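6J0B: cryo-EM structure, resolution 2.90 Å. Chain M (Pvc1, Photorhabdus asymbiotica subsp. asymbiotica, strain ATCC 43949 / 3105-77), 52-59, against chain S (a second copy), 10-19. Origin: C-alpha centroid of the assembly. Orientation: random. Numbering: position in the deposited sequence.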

# COMPACT_ATOMS: atom_id res chain seq x y z
N TRP M 52 -15.93 6.52 -27.66
CA TRP M 52 -15.63 6.52 -26.23
C TRP M 52 -16.20 7.81 -25.65
O TRP M 52 -15.72 8.90 -25.98
N PHE M 53 -17.20 7.68 -24.80
CA PHE M 53 -17.86 8.83 -24.19
C PHE M 53 -17.27 9.08 -22.82
O PHE M 53 -17.22 8.18 -21.98
N LYS M 54 -16.82 10.31 -22.58
CA LYS M 54 -16.38 10.75 -21.27
C LYS M 54 -17.32 11.85 -20.78
O LYS M 54 -17.64 12.77 -21.54
N MET M 55 -17.76 11.73 -19.54
CA MET M 55 -18.74 12.63 -18.97
C MET M 55 -18.29 13.08 -17.59
O MET M 55 -17.58 12.35 -16.90
N PRO M 56 -18.69 14.28 -17.17
CA PRO M 56 -18.57 14.62 -15.76
C PRO M 56 -19.63 13.87 -14.98
O PRO M 56 -20.77 13.72 -15.44
N GLY M 57 -19.27 13.40 -13.80
CA GLY M 57 -20.22 12.60 -13.07
C GLY M 57 -20.63 13.18 -11.74
O GLY M 57 -20.89 14.38 -11.61
N GLN M 58 -20.68 12.31 -10.75
CA GLN M 58 -21.13 12.66 -9.41
C GLN M 58 -20.10 13.54 -8.73
O GLN M 58 -18.90 13.24 -8.75
N SER M 59 -20.56 14.63 -8.14
CA SER M 59 -19.68 15.56 -7.45
C SER M 59 -19.13 14.92 -6.17
O SER M 59 -19.72 13.99 -5.61
N VAL S 10 -28.14 14.90 -26.89
CA VAL S 10 -28.68 14.00 -27.91
C VAL S 10 -27.86 12.72 -28.01
O VAL S 10 -28.42 11.63 -28.17
N GLU S 11 -26.54 12.80 -27.90
CA GLU S 11 -25.69 11.66 -28.22
C GLU S 11 -25.20 10.89 -27.00
O GLU S 11 -24.77 9.75 -27.16
N TYR S 12 -25.25 11.45 -25.85
CA TYR S 12 -24.50 10.79 -24.79
C TYR S 12 -25.41 9.92 -23.93
O TYR S 12 -26.61 10.21 -23.81
N PRO S 13 -24.89 8.86 -23.32
CA PRO S 13 -25.73 8.03 -22.45
C PRO S 13 -26.14 8.76 -21.18
O PRO S 13 -25.56 9.77 -20.79
N ILE S 14 -27.17 8.22 -20.54
CA ILE S 14 -27.82 8.87 -19.41
C ILE S 14 -27.29 8.26 -18.12
O ILE S 14 -27.29 7.03 -17.98
N PRO S 15 -26.82 9.07 -17.17
CA PRO S 15 -26.37 8.52 -15.89
C PRO S 15 -27.55 8.14 -14.99
O PRO S 15 -28.59 8.79 -15.00
N VAL S 16 -27.36 7.07 -14.21
CA VAL S 16 -28.46 6.49 -13.45
C VAL S 16 -28.85 7.26 -12.19
O VAL S 16 -29.97 7.08 -11.71
N TYR S 17 -27.95 8.07 -11.63
CA TYR S 17 -28.11 8.47 -10.25
C TYR S 17 -29.16 9.55 -10.03
O TYR S 17 -29.54 9.80 -8.88
N ARG S 18 -29.64 10.19 -11.08
CA ARG S 18 -30.63 11.25 -10.96
C ARG S 18 -31.96 10.73 -11.48
O ARG S 18 -32.13 10.55 -12.69
N PHE S 19 -32.91 10.48 -10.58
CA PHE S 19 -34.17 9.88 -10.96
C PHE S 19 -35.28 10.34 -10.02
O PHE S 19 -35.02 10.73 -8.88

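Strand 52-59 of chain M packs against the end of a helix and the loop that follows it in a second copy of Pvc1. No hydrogen bond joins the two stretches; side chains pack against each other and against backbone atoms. The contact buries 475 Å², both sides summed.

V10(S) lies out of reach of the strand. E11(S) sits at the end of the helix, and its CA-to-CB bond runs sideways. Its contact is made by the backbone: E11(S) O is 3.9 Å from F53(M) CE2.

Y12(S) is the first residue to leave helical geometry. Its CA-to-CB bond points sideways, but with chi1 m (-88°) the ring end comes nearer to chain M. F53(M) points toward chain S, also with chi1 m. The two rings form an edge-to-face pair. The edge of F53(M) meets the face of Y12(S), with centroids 4.9 Å apart and planes at 67°. The closest atoms are F53(M) CD2 and Y12(S) CE1, at 3.7 Å. The edge of the tyrosine ring meets the next part of the strand. There, Y12(S) CE2 is 3.5 Å from the backbone K54(M) O, and Y12(S) CD2 is 3.5 Å from M55(M) CG. The CA-to-CB bond of K54(M) points away. Y12(S) OH is hydrogen-bonded elsewhere in the structure.

P13(S) covers one face of the F53(M) ring. Its CD lies 4.2 Å from the F53(M) ring centroid and 20° off the normal, a CH-pi contact. M55(M) starts sideways and brings its end nearer, with rotamers m, t, m. This places M55(M) SD 3.6 Å from P13(S) O, and M55(M) CE 4.3 Å from P13(S) CD. The proline therefore touches both F53(M) and M55(M).

I14(S) points away and makes no contact. P15(S) points toward the strand, yet its nearest side-chain atom, CD, stays 5.1 Å from M55(M) SD. V16(S) is out of reach.

Y17(S) resumes the packing. It points toward chain M, with chi1 p (54°). Its OH comes 3.6 Å from G57(M) C, at a strand position that has no side chain. Q58(M), with chi1 t and chi2 p, begins sideways but brings its amide over one face of the Y17(S) ring. Q58(M) OE1 is 3.3 Å from Y17(S) CG.

R18(S) leaves sideways, with chi1 t, and its end comes nearer. Q58(M) NE2 lies at the edge of its guanidinium, 4.2 Å from R18(S) NH2. F19(S) is out of reach, and the contact ends here.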

# COMPACT_ATOMS: atom_id res chain seq x y z
CB TRP M 52 -14.12 6.44 -26.02
CG TRP M 52 -13.67 6.18 -24.64
CD1 TRP M 52 -14.44 5.90 -23.56
CD2 TRP M 52 -12.32 6.18 -24.18
NE1 TRP M 52 -13.66 5.72 -22.45
CE2 TRP M 52 -12.35 5.89 -22.81
CE3 TRP M 52 -11.09 6.40 -24.80
CZ2 TRP M 52 -11.19 5.82 -22.04
CZ3 TRP M 52 -9.95 6.33 -24.04
CH2 TRP M 52 -10.01 6.04 -22.68
CB PHE M 53 -19.36 8.60 -24.07
CG PHE M 53 -20.04 8.29 -25.36
CD1 PHE M 53 -20.38 7.00 -25.68
CD2 PHE M 53 -20.34 9.30 -26.26
CE1 PHE M 53 -21.01 6.71 -26.87
CE2 PHE M 53 -20.96 9.01 -27.45
CZ PHE M 53 -21.30 7.72 -27.75
CB LYS M 54 -14.94 11.26 -21.30
CG LYS M 54 -13.90 10.20 -21.01
CD LYS M 54 -13.47 9.50 -22.27
CE LYS M 54 -12.64 10.42 -23.14
NZ LYS M 54 -12.36 9.78 -24.45
CB MET M 55 -20.11 11.94 -18.84
CG MET M 55 -20.90 11.85 -20.11
SD MET M 55 -22.19 10.62 -19.98
CE MET M 55 -21.20 9.14 -20.03
CB PRO M 56 -18.82 16.12 -15.72
CG PRO M 56 -18.74 16.57 -17.11
CD PRO M 56 -19.14 15.43 -17.96
CB GLN M 58 -21.35 11.37 -8.62
CG GLN M 58 -22.01 11.55 -7.30
CD GLN M 58 -23.50 11.49 -7.40
OE1 GLN M 58 -24.06 10.55 -7.95
NE2 GLN M 58 -24.17 12.50 -6.87
CB SER M 59 -20.42 16.84 -7.11
OG SER M 59 -19.65 17.67 -6.27
CB VAL S 10 -28.74 14.74 -29.26
CG1 VAL S 10 -29.47 13.91 -30.29
CG2 VAL S 10 -29.43 16.08 -29.09
CB GLU S 11 -24.46 12.11 -29.00
CG GLU S 11 -24.75 12.60 -30.39
CD GLU S 11 -23.83 13.73 -30.78
OE1 GLU S 11 -23.26 14.38 -29.88
OE2 GLU S 11 -23.67 13.98 -32.00
CB TYR S 12 -23.80 11.83 -23.92
CG TYR S 12 -22.43 12.21 -24.42
CD1 TYR S 12 -22.24 12.62 -25.73
CD2 TYR S 12 -21.34 12.16 -23.58
CE1 TYR S 12 -20.99 12.96 -26.18
CE2 TYR S 12 -20.09 12.50 -24.03
CZ TYR S 12 -19.92 12.90 -25.33
OH TYR S 12 -18.67 13.25 -25.78
CB PRO S 13 -24.82 6.83 -22.12
CG PRO S 13 -23.79 6.84 -23.15
CD PRO S 13 -23.57 8.25 -23.52
CB ILE S 14 -29.35 8.71 -19.49
CG1 ILE S 14 -29.87 9.22 -20.83
CG2 ILE S 14 -30.01 9.47 -18.36
CD1 ILE S 14 -31.33 8.98 -21.02
CB PRO S 15 -25.55 9.66 -15.29
CG PRO S 15 -26.12 10.89 -15.91
CD PRO S 15 -26.52 10.51 -17.29
CB VAL S 16 -28.17 5.06 -12.95
CG1 VAL S 16 -28.62 4.05 -13.93
CG2 VAL S 16 -26.72 4.89 -12.62
CB TYR S 17 -26.76 8.92 -9.68
CG TYR S 17 -26.05 9.99 -10.46
CD1 TYR S 17 -26.34 11.34 -10.27
CD2 TYR S 17 -25.06 9.67 -11.37
CE1 TYR S 17 -25.70 12.32 -10.97
CE2 TYR S 17 -24.40 10.65 -12.08
CZ TYR S 17 -24.73 11.97 -11.87
OH TYR S 17 -24.09 12.96 -12.57
CB ARG S 18 -30.17 12.49 -11.72
CG ARG S 18 -30.83 13.79 -11.31
CD ARG S 18 -30.69 14.06 -9.83
NE ARG S 18 -29.33 13.90 -9.34
CZ ARG S 18 -28.55 14.90 -8.94
NH1 ARG S 18 -29.01 16.14 -8.98
NH2 ARG S 18 -27.33 14.66 -8.51
CB PHE S 19 -34.09 8.35 -11.01
CG PHE S 19 -33.64 7.71 -9.73
CD1 PHE S 19 -34.56 7.28 -8.79
CD2 PHE S 19 -32.30 7.49 -9.48
CE1 PHE S 19 -34.15 6.68 -7.62
CE2 PHE S 19 -31.89 6.89 -8.32
CZ PHE S 19 -32.81 6.49 -7.40